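Local coordinates for protein mRNA transport regulator MTR2 (Candida albicans, PDB 1Q42) that takes part in exporting mRNA from nucleus to cytoplasm, works with MEX67 and adopts an NTF2-like fold, at residues Gln28-Leu33 with Thr106-His111; Ser39-Tyr44 with Pro99-Gln104; Asp167-Val172 with Ser185-Phe190. All coordinates share one frame; numbering follows the deposited sequence.

Contact 1: Gln28-Leu33 with Thr106-His111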
loop_
_atom_site.group_PDB
_atom_site.type_symbol
_atom_site.label_atom_id
_atom_site.label_comp_id
_atom_site.label_asym_id
_atom_site.label_seq_id
_atom_site.Cartn_x
_atom_site.Cartn_y
_atom_site.Cartn_z
ATOM N N GLN A 28 10.520 15.360 4.275
ATOM C CA GLN A 28 9.202 15.119 3.681
ATOM C C GLN A 28 8.929 13.611 3.596
ATOM O O GLN A 28 7.832 13.190 3.219
ATOM C CB GLN A 28 9.072 15.757 2.281
ATOM C CG GLN A 28 10.162 16.769 1.869
ATOM C CD GLN A 28 11.319 16.137 1.090
ATOM O OE1 GLN A 28 12.055 16.838 0.392
ATOM N NE2 GLN A 28 11.481 14.820 1.214
ATOM N N LEU A 29 9.918 12.808 3.975
ATOM C CA LEU A 29 9.853 11.363 3.781
ATOM C C LEU A 29 8.860 10.673 4.718
ATOM O O LEU A 29 8.062 9.853 4.271
ATOM C CB LEU A 29 11.244 10.728 3.934
ATOM C CG LEU A 29 11.715 9.800 2.813
ATOM C CD1 LEU A 29 12.920 8.984 3.285
ATOM C CD2 LEU A 29 10.600 8.891 2.340
ATOM N N GLU A 30 8.898 10.997 6.008
ATOM C CA GLU A 30 8.027 10.313 6.968
ATOM C C GLU A 30 6.523 10.528 6.714
ATOM O O GLU A 30 5.759 9.568 6.747
ATOM C CB GLU A 30 8.387 10.652 8.413
ATOM C CG GLU A 30 7.596 9.849 9.439
ATOM C CD GLU A 30 8.228 9.843 10.823
ATOM O OE1 GLU A 30 9.451 10.092 10.941
ATOM O OE2 GLU A 30 7.494 9.582 11.804
ATOM N N PRO A 31 6.082 11.767 6.484
ATOM C CA PRO A 31 4.682 12.000 6.104
ATOM C C PRO A 31 4.274 11.268 4.827
ATOM O O PRO A 31 3.154 10.764 4.782
ATOM C CB PRO A 31 4.596 13.525 5.909
ATOM C CG PRO A 31 5.836 14.093 6.467
ATOM C CD PRO A 31 6.850 13.021 6.577
ATOM N N PHE A 32 5.157 11.200 3.825
ATOM C CA PHE A 32 4.857 10.470 2.589
ATOM C C PHE A 32 4.610 8.991 2.859
ATOM O O PHE A 32 3.649 8.427 2.347
ATOM C CB PHE A 32 5.982 10.613 1.560
ATOM C CG PHE A 32 5.971 9.536 0.499
ATOM C CD1 PHE A 32 4.938 9.471 -0.431
ATOM C CD2 PHE A 32 6.989 8.593 0.432
ATOM C CE1 PHE A 32 4.920 8.476 -1.420
ATOM C CE2 PHE A 32 6.972 7.600 -0.554
ATOM C CZ PHE A 32 5.932 7.547 -1.472
ATOM N N LEU A 33 5.471 8.374 3.661
ATOM C CA LEU A 33 5.319 6.946 3.986
ATOM C C LEU A 33 4.039 6.679 4.754
ATOM O O LEU A 33 3.361 5.681 4.512
ATOM C CB LEU A 33 6.524 6.419 4.773
ATOM C CG LEU A 33 7.853 6.406 4.025
ATOM C CD1 LEU A 33 8.978 5.896 4.931
ATOM C CD2 LEU A 33 7.790 5.570 2.733
ATOM N N THR A 106 7.818 1.627 11.545
ATOM C CA THR A 106 8.776 1.529 12.651
ATOM C C THR A 106 10.205 2.018 12.388
ATOM O O THR A 106 10.895 2.388 13.337
ATOM C CB THR A 106 8.799 0.113 13.249
ATOM O OG1 THR A 106 9.036 -0.857 12.216
ATOM C CG2 THR A 106 7.426 -0.219 13.882
ATOM N N SER A 107 10.643 2.022 11.133
ATOM C CA SER A 107 11.948 2.574 10.760
ATOM C C SER A 107 11.983 2.812 9.260
ATOM O O SER A 107 11.258 2.176 8.500
ATOM C CB SER A 107 13.094 1.617 11.140
ATOM O OG SER A 107 12.954 0.348 10.512
ATOM N N TYR A 108 12.820 3.743 8.835
ATOM C CA TYR A 108 13.022 3.960 7.415
ATOM C C TYR A 108 14.369 4.633 7.148
ATOM O O TYR A 108 15.004 5.196 8.044
ATOM C CB TYR A 108 11.894 4.823 6.846
ATOM C CG TYR A 108 11.843 6.215 7.447
ATOM C CD1 TYR A 108 12.486 7.286 6.832
ATOM C CD2 TYR A 108 11.163 6.454 8.645
ATOM C CE1 TYR A 108 12.441 8.567 7.389
ATOM C CE2 TYR A 108 11.113 7.728 9.204
ATOM C CZ TYR A 108 11.756 8.776 8.571
ATOM O OH TYR A 108 11.718 10.037 9.121
ATOM N N ASP A 109 14.791 4.552 5.901
ATOM C CA ASP A 109 15.936 5.308 5.432
ATOM C C ASP A 109 15.772 5.529 3.936
ATOM O O ASP A 109 15.230 4.692 3.225
ATOM C CB ASP A 109 17.244 4.583 5.751
ATOM C CG ASP A 109 17.324 3.224 5.115
ATOM O OD1 ASP A 109 17.807 3.154 3.970
ATOM O OD2 ASP A 109 16.939 2.168 5.674
ATOM N N GLY A 110 16.199 6.683 3.459
ATOM C CA GLY A 110 16.067 6.973 2.050
ATOM C C GLY A 110 17.276 7.726 1.551
ATOM O O GLY A 110 17.959 8.376 2.340
ATOM N N HIS A 111 17.522 7.618 0.246
ATOM C CA HIS A 111 18.632 8.296 -0.427
ATOM C C HIS A 111 18.205 8.660 -1.828
ATOM O O HIS A 111 17.618 7.838 -2.516
ATOM C CB HIS A 111 19.820 7.348 -0.588
ATOM C CG HIS A 111 20.553 7.057 0.678
ATOM N ND1 HIS A 111 21.430 7.951 1.248
ATOM C CD2 HIS A 111 20.561 5.958 1.472
ATOM C CE1 HIS A 111 21.947 7.420 2.343
ATOM N NE2 HIS A 111 21.434 6.213 2.503
#

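Contact 2: Ser39-Tyr44 with Pro99-Gln104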
loop_
_atom_site.group_PDB
_atom_site.type_symbol
_atom_site.label_atom_id
_atom_site.label_comp_id
_atom_site.label_asym_id
_atom_site.label_seq_id
_atom_site.Cartn_x
_atom_site.Cartn_y
_atom_site.Cartn_z
ATOM N N SER A 39 -3.230 4.667 2.797
ATOM C CA SER A 39 -3.909 4.281 1.577
ATOM C C SER A 39 -4.097 2.755 1.486
ATOM O O SER A 39 -5.074 2.295 0.896
ATOM C CB SER A 39 -3.205 4.856 0.337
ATOM O OG SER A 39 -2.145 4.052 -0.177
ATOM N N LEU A 40 -3.202 1.976 2.098
ATOM C CA LEU A 40 -3.408 0.535 2.173
ATOM C C LEU A 40 -4.412 0.175 3.260
ATOM O O LEU A 40 -5.071 -0.844 3.168
ATOM C CB LEU A 40 -2.097 -0.213 2.436
ATOM C CG LEU A 40 -0.966 -0.053 1.434
ATOM C CD1 LEU A 40 0.229 -0.878 1.892
ATOM C CD2 LEU A 40 -1.414 -0.418 0.017
ATOM N N ASP A 41 -4.518 1.026 4.275
ATOM C CA ASP A 41 -5.325 0.771 5.459
ATOM C C ASP A 41 -6.715 1.420 5.373
ATOM O O ASP A 41 -7.455 1.423 6.349
ATOM C CB ASP A 41 -4.621 1.340 6.689
ATOM C CG ASP A 41 -3.355 0.607 7.034
ATOM O OD1 ASP A 41 -3.096 -0.503 6.482
ATOM O OD2 ASP A 41 -2.560 1.107 7.848
ATOM N N LEU A 42 -7.050 1.951 4.209
ATOM C CA LEU A 42 -8.272 2.739 4.030
ATOM C C LEU A 42 -9.537 1.991 4.439
ATOM O O LEU A 42 -9.797 0.874 3.978
ATOM C CB LEU A 42 -8.372 3.194 2.565
ATOM C CG LEU A 42 -9.365 4.312 2.237
ATOM C CD1 LEU A 42 -8.946 5.615 2.908
ATOM C CD2 LEU A 42 -9.463 4.511 0.739
ATOM N N LEU A 43 -10.322 2.620 5.319
ATOM C CA LEU A 43 -11.607 2.080 5.730
ATOM C C LEU A 43 -12.636 2.459 4.666
ATOM O O LEU A 43 -12.659 3.594 4.190
ATOM C CB LEU A 43 -12.001 2.655 7.093
ATOM C CG LEU A 43 -13.315 2.213 7.738
ATOM C CD1 LEU A 43 -13.248 0.793 8.284
ATOM C CD2 LEU A 43 -13.658 3.206 8.838
ATOM N N TYR A 44 -13.458 1.496 4.281
ATOM C CA TYR A 44 -14.492 1.724 3.284
ATOM C C TYR A 44 -15.652 2.423 3.963
ATOM O O TYR A 44 -16.149 1.939 4.971
ATOM C CB TYR A 44 -14.961 0.399 2.700
ATOM C CG TYR A 44 -16.142 0.522 1.765
ATOM C CD1 TYR A 44 -15.977 1.000 0.468
ATOM C CD2 TYR A 44 -17.425 0.176 2.183
ATOM C CE1 TYR A 44 -17.058 1.117 -0.398
ATOM C CE2 TYR A 44 -18.511 0.284 1.325
ATOM C CZ TYR A 44 -18.320 0.757 0.039
ATOM O OH TYR A 44 -19.393 0.879 -0.810
ATOM N N PRO A 99 -8.232 -8.739 4.409
ATOM C CA PRO A 99 -9.021 -8.059 5.435
ATOM C C PRO A 99 -8.444 -6.673 5.663
ATOM O O PRO A 99 -7.310 -6.387 5.273
ATOM C CB PRO A 99 -8.848 -8.940 6.685
ATOM C CG PRO A 99 -8.235 -10.223 6.184
ATOM C CD PRO A 99 -7.500 -9.902 4.941
ATOM N N LEU A 100 -9.219 -5.812 6.310
ATOM C CA LEU A 100 -8.741 -4.479 6.609
ATOM C C LEU A 100 -7.426 -4.590 7.371
ATOM O O LEU A 100 -7.289 -5.443 8.225
ATOM C CB LEU A 100 -9.751 -3.733 7.478
ATOM C CG LEU A 100 -9.439 -2.268 7.790
ATOM C CD1 LEU A 100 -9.317 -1.462 6.504
ATOM C CD2 LEU A 100 -10.509 -1.698 8.707
ATOM N N SER A 101 -6.494 -3.703 7.059
ATOM C CA SER A 101 -5.163 -3.703 7.634
ATOM C C SER A 101 -4.891 -2.460 8.479
ATOM O O SER A 101 -5.519 -1.401 8.317
ATOM C CB SER A 101 -4.128 -3.801 6.512
ATOM O OG SER A 101 -4.297 -2.759 5.553
ATOM N N SER A 102 -3.915 -2.590 9.371
ATOM C CA SER A 102 -3.416 -1.470 10.164
ATOM C C SER A 102 -1.889 -1.595 10.288
ATOM O O SER A 102 -1.381 -2.466 11.003
ATOM C CB SER A 102 -4.073 -1.467 11.531
ATOM O OG SER A 102 -3.530 -0.453 12.369
ATOM N N HIS A 103 -1.174 -0.758 9.544
ATOM C CA HIS A 103 0.294 -0.711 9.525
ATOM C C HIS A 103 0.789 0.337 10.520
ATOM O O HIS A 103 0.173 1.401 10.686
ATOM C CB HIS A 103 0.822 -0.264 8.151
ATOM C CG HIS A 103 0.691 -1.276 7.048
ATOM N ND1 HIS A 103 -0.462 -1.434 6.303
ATOM C CD2 HIS A 103 1.593 -2.150 6.536
ATOM C CE1 HIS A 103 -0.264 -2.372 5.387
ATOM N NE2 HIS A 103 0.981 -2.811 5.498
ATOM N N GLN A 104 1.902 0.040 11.183
ATOM C CA GLN A 104 2.606 0.991 12.021
ATOM C C GLN A 104 4.038 1.077 11.485
ATOM O O GLN A 104 4.765 0.089 11.482
ATOM C CB GLN A 104 2.592 0.508 13.480
ATOM C CG GLN A 104 3.257 1.430 14.468
ATOM C CD GLN A 104 3.282 0.860 15.881
ATOM O OE1 GLN A 104 2.365 0.144 16.284
ATOM N NE2 GLN A 104 4.338 1.174 16.630
HETATM O O HOH W 1 -7.315 0.534 9.105
#

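Contact 3: Asp167-Val172 with Ser185-Phe190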
loop_
_atom_site.group_PDB
_atom_site.type_symbol
_atom_site.label_atom_id
_atom_site.label_comp_id
_atom_site.label_asym_id
_atom_site.label_seq_id
_atom_site.Cartn_x
_atom_site.Cartn_y
_atom_site.Cartn_z
ATOM N N ASP A 167 8.639 -5.560 5.223
ATOM C CA ASP A 167 9.711 -4.714 4.684
ATOM C C ASP A 167 9.257 -4.239 3.323
ATOM O O ASP A 167 8.708 -5.022 2.540
ATOM C CB ASP A 167 11.008 -5.523 4.521
ATOM C CG ASP A 167 11.967 -5.366 5.687
ATOM O OD1 ASP A 167 11.589 -4.804 6.742
ATOM O OD2 ASP A 167 13.133 -5.853 5.653
ATOM N N VAL A 168 9.480 -2.964 3.033
ATOM C CA VAL A 168 9.055 -2.410 1.769
ATOM C C VAL A 168 10.219 -1.612 1.184
ATOM O O VAL A 168 10.875 -0.858 1.899
ATOM C CB VAL A 168 7.839 -1.473 1.944
ATOM C CG1 VAL A 168 7.441 -0.871 0.616
ATOM C CG2 VAL A 168 6.676 -2.198 2.551
ATOM N N ASN A 169 10.466 -1.807 -0.108
ATOM C CA ASN A 169 11.418 -1.017 -0.859
ATOM C C ASN A 169 10.666 -0.269 -1.964
ATOM O O ASN A 169 9.961 -0.868 -2.739
ATOM C CB ASN A 169 12.496 -1.910 -1.487
ATOM C CG ASN A 169 13.414 -2.525 -0.458
ATOM O OD1 ASN A 169 14.048 -1.821 0.319
ATOM N ND2 ASN A 169 13.489 -3.842 -0.451
ATOM N N LEU A 170 10.806 1.050 -1.997
ATOM C CA LEU A 170 10.169 1.887 -3.011
ATOM C C LEU A 170 11.247 2.639 -3.798
ATOM O O LEU A 170 12.275 3.019 -3.236
ATOM C CB LEU A 170 9.277 2.934 -2.330
ATOM C CG LEU A 170 8.101 2.503 -1.449
ATOM C CD1 LEU A 170 7.331 3.767 -0.958
ATOM C CD2 LEU A 170 7.180 1.532 -2.111
ATOM N N VAL A 171 11.025 2.841 -5.085
ATOM C CA VAL A 171 11.765 3.830 -5.853
ATOM C C VAL A 171 10.717 4.865 -6.281
ATOM O O VAL A 171 9.743 4.523 -6.949
ATOM C CB VAL A 171 12.475 3.216 -7.059
ATOM C CG1 VAL A 171 13.292 4.285 -7.779
ATOM C CG2 VAL A 171 13.376 2.056 -6.622
ATOM N N VAL A 172 10.902 6.113 -5.856
ATOM C CA VAL A 172 9.872 7.144 -5.952
ATOM C C VAL A 172 10.436 8.394 -6.597
ATOM O O VAL A 172 11.584 8.733 -6.372
ATOM C CB VAL A 172 9.339 7.537 -4.540
ATOM C CG1 VAL A 172 8.092 8.412 -4.656
ATOM C CG2 VAL A 172 9.053 6.302 -3.694
ATOM N N SER A 185 8.489 1.869 -8.403
ATOM C CA SER A 185 8.572 0.456 -8.048
ATOM C C SER A 185 8.259 0.243 -6.579
ATOM O O SER A 185 8.572 1.091 -5.752
ATOM C CB SER A 185 9.942 -0.136 -8.408
ATOM O OG SER A 185 10.987 0.375 -7.617
ATOM N N MET A 186 7.606 -0.879 -6.289
ATOM C CA MET A 186 7.266 -1.284 -4.922
ATOM C C MET A 186 7.562 -2.768 -4.761
ATOM O O MET A 186 7.122 -3.599 -5.561
ATOM C CB MET A 186 5.794 -1.019 -4.584
ATOM C CG MET A 186 5.366 -1.570 -3.205
ATOM S SD MET A 186 3.675 -1.186 -2.813
ATOM C CE MET A 186 2.809 -2.293 -3.874
ATOM N N ASP A 187 8.340 -3.080 -3.729
ATOM C CA ASP A 187 8.631 -4.436 -3.318
ATOM C C ASP A 187 8.087 -4.536 -1.883
ATOM O O ASP A 187 8.651 -3.944 -0.980
ATOM C CB ASP A 187 10.150 -4.666 -3.409
ATOM C CG ASP A 187 10.640 -5.863 -2.629
ATOM O OD1 ASP A 187 9.910 -6.861 -2.470
ATOM O OD2 ASP A 187 11.782 -5.892 -2.135
ATOM N N TYR A 188 6.981 -5.250 -1.715
ATOM C CA TYR A 188 6.308 -5.428 -0.427
ATOM C C TYR A 188 6.458 -6.891 -0.021
ATOM O O TYR A 188 6.117 -7.783 -0.796
ATOM C CB TYR A 188 4.830 -5.057 -0.590
ATOM C CG TYR A 188 4.000 -5.063 0.675
ATOM C CD1 TYR A 188 3.669 -3.880 1.328
ATOM C CD2 TYR A 188 3.485 -6.249 1.187
ATOM C CE1 TYR A 188 2.895 -3.891 2.478
ATOM C CE2 TYR A 188 2.725 -6.265 2.340
ATOM C CZ TYR A 188 2.421 -5.079 2.975
ATOM O OH TYR A 188 1.661 -5.091 4.138
ATOM N N ARG A 189 6.973 -7.139 1.178
ATOM C CA ARG A 189 7.329 -8.496 1.595
ATOM C C ARG A 189 7.000 -8.716 3.074
ATOM O O ARG A 189 7.420 -7.937 3.884
ATOM C CB ARG A 189 8.830 -8.695 1.375
ATOM C CG ARG A 189 9.338 -10.092 1.461
ATOM C CD ARG A 189 10.777 -10.222 1.016
ATOM N NE ARG A 189 10.849 -10.479 -0.422
ATOM C CZ ARG A 189 11.538 -9.768 -1.324
ATOM N NH1 ARG A 189 12.295 -8.713 -0.995
ATOM N NH2 ARG A 189 11.468 -10.136 -2.592
ATOM N N PHE A 190 6.271 -9.765 3.424
ATOM C CA PHE A 190 6.173 -10.160 4.827
ATOM C C PHE A 190 7.519 -10.755 5.249
ATOM O O PHE A 190 8.055 -11.662 4.589
ATOM C CB PHE A 190 5.053 -11.199 5.067
ATOM C CG PHE A 190 3.652 -10.670 4.876
ATOM C CD1 PHE A 190 3.287 -9.403 5.295
ATOM C CD2 PHE A 190 2.670 -11.489 4.328
ATOM C CE1 PHE A 190 2.002 -8.930 5.106
ATOM C CE2 PHE A 190 1.369 -11.027 4.160
ATOM C CZ PHE A 190 1.040 -9.745 4.550
HETATM O O HOH W 2 11.132 -1.215 -5.236
#

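Contact 1: Gln28-Leu33 with Thr106-His111
Y108 sends its ring from strand 101-113 across to the first turns of helix 29-40, where it overlaps L29, E30 and L33. Y108 buries more surface here than any other residue. L33 meets the base of the ring: CD1 of L33 lies 3.6 Å from CB of Y108 and is also close to CG. L29 passes alongside in the opposite sense. CD1 of L29 is 4.0 Å from CD1 of Y108. CD1 of L29 also rests 3.9 Å from CA of G110, so L29 packs straight onto the strand backbone there.

E30 handles the far end of the ring. The phenol OH of Y108 donates a hydrogen bond to OE1 of E30, 2.9 Å long, on the anti lone pair of that oxygen. OE1 sits at the ring edge, near the ring plane. The carboxylate is turned 72° against the ring. E30 gets there with an extended chain, its CG anti to the backbone N (chi1 -174°), and CB of E30 also lies 3.5 Å from OH of Y108. The second oxygen, OE2, forms a salt bridge with K34, one turn further along the helix.

The axes of 29-33 and 106-111 come within 10.1 Å, their N-to-C directions 119° apart. Y108 and L33 also touch F123 of the adjacent strand 118-129. This is helix-on-sheet packing of the NTF2-like fold. Its chemistry is split in two: leucine methyls pack against the ring, while the hydroxyl is tied to a carboxylate. That bond should limit the swing of the phenol. The lysine would probably stabilise the negative charge of E30.

Contact 2: Ser39-Tyr44 with Pro99-Gln104
The chain leaves helix 29-40 at D41 and runs past the start of strand 101-113, with CA of D41 only 5.0 Å from CA of S101. D41 has the largest share of the contact and takes all three direct hydrogen bonds. OD1 of D41 accepts two of them. One comes from ND1 of H103 at 2.8 Å, on the syn side. The other comes from OG of S101 at 2.7 Å, on the anti side. OD2 of D41 takes the backbone N of H103 at 2.9 Å in a nearly straight bond (179°). H103 is thus gripped through main chain and ring by one carboxylate.

The carboxylate and imidazole planes are only 17° apart, and OD1 lies close to the ring plane. The chi1 of H103, -72°, sets CG beside its own backbone N and brings ND1 round to D41. The other ring nitrogen, NE2, bonds to the hydroxyl of Y188. CD1 of L40 packs 3.8 Å from CE1 of H103.

Further along, CD1 of L43 meets CD2 of L100 at 3.7 Å. The other methyl of L100, CD1, lies against the carbonyl oxygens of D41 and L42. A water donates to O of D41 and O of S101, bridging the two backbones. R136 bonds to both O of L40 and OG of S101, and W95 also reaches O of L40.

With three hydrogen bonds on one aspartate, the chain just beyond helix 29-40 is tied to an outermost strand of the NTF2-like sheet. The bond from ND1 to the carboxylate would probably make NE2 a better acceptor for the Y188 hydroxyl.

Contact 3: Asp167-Val172 with Ser185-Phe190
D167 opens the pairing with R189, its N bonding to O of R189 at 3.0 Å and its O accepting from N of R189. Its carboxylate turns to the hydroxyl of S124. V168 faces the opposite side of the sheet, in a non-hydrogen-bonded pair with Y188. CG2 of V168 lies 3.7 Å from CD1 of Y188, the two side chains set at a slant. N169 forms two backbone bonds with D187, and ND2 of N169 donates to OD2 of D187 at 3.2 Å. OD2 lies almost in the amide plane of N169 but is met from its anti side, out of the carboxylate plane. D187 also forms a salt bridge with NH1 of R189. L170 runs beside M186, CD2 of L170 3.8 Å from CG of M186. V171 and S185 exchange two backbone hydrogen bonds, and OG of S185 sits 3.1 Å from CG2 of V171. A water joins OG of S185 to O of N169.

This antiparallel hairpin lies mid-sheet. Strand 118-129 borders 164-173, and 70-74 borders 183-192. The face with V168, L170, M186 and Y188 is covered by helix 29-40, through F32, L33 and F36, and by W95 of helix 87-96.

Overall arrangement
Contacts 1 and 2 both join helix 29-40 to strand 101-113, one near the start of the helix and one at its end, with centres about 18 Å apart. Contact 2 lies between the two segments of contact 1 in sequence; contact 3 follows both. It pairs strands 164-173 and 183-192 of the same mixed sheet, with its centre about 12 Å from that of contact 1 and about 17 Å from that of contact 2. Apolar packing joins contacts 1 and 3, and the H103-Y188 pair joins contacts 2 and 3. Contacts 1 and 2 tie the two ends of helix 29-40 to strand 101-113, while contact 3 builds the sheet it lies on, as expected of an NTF2-like fold.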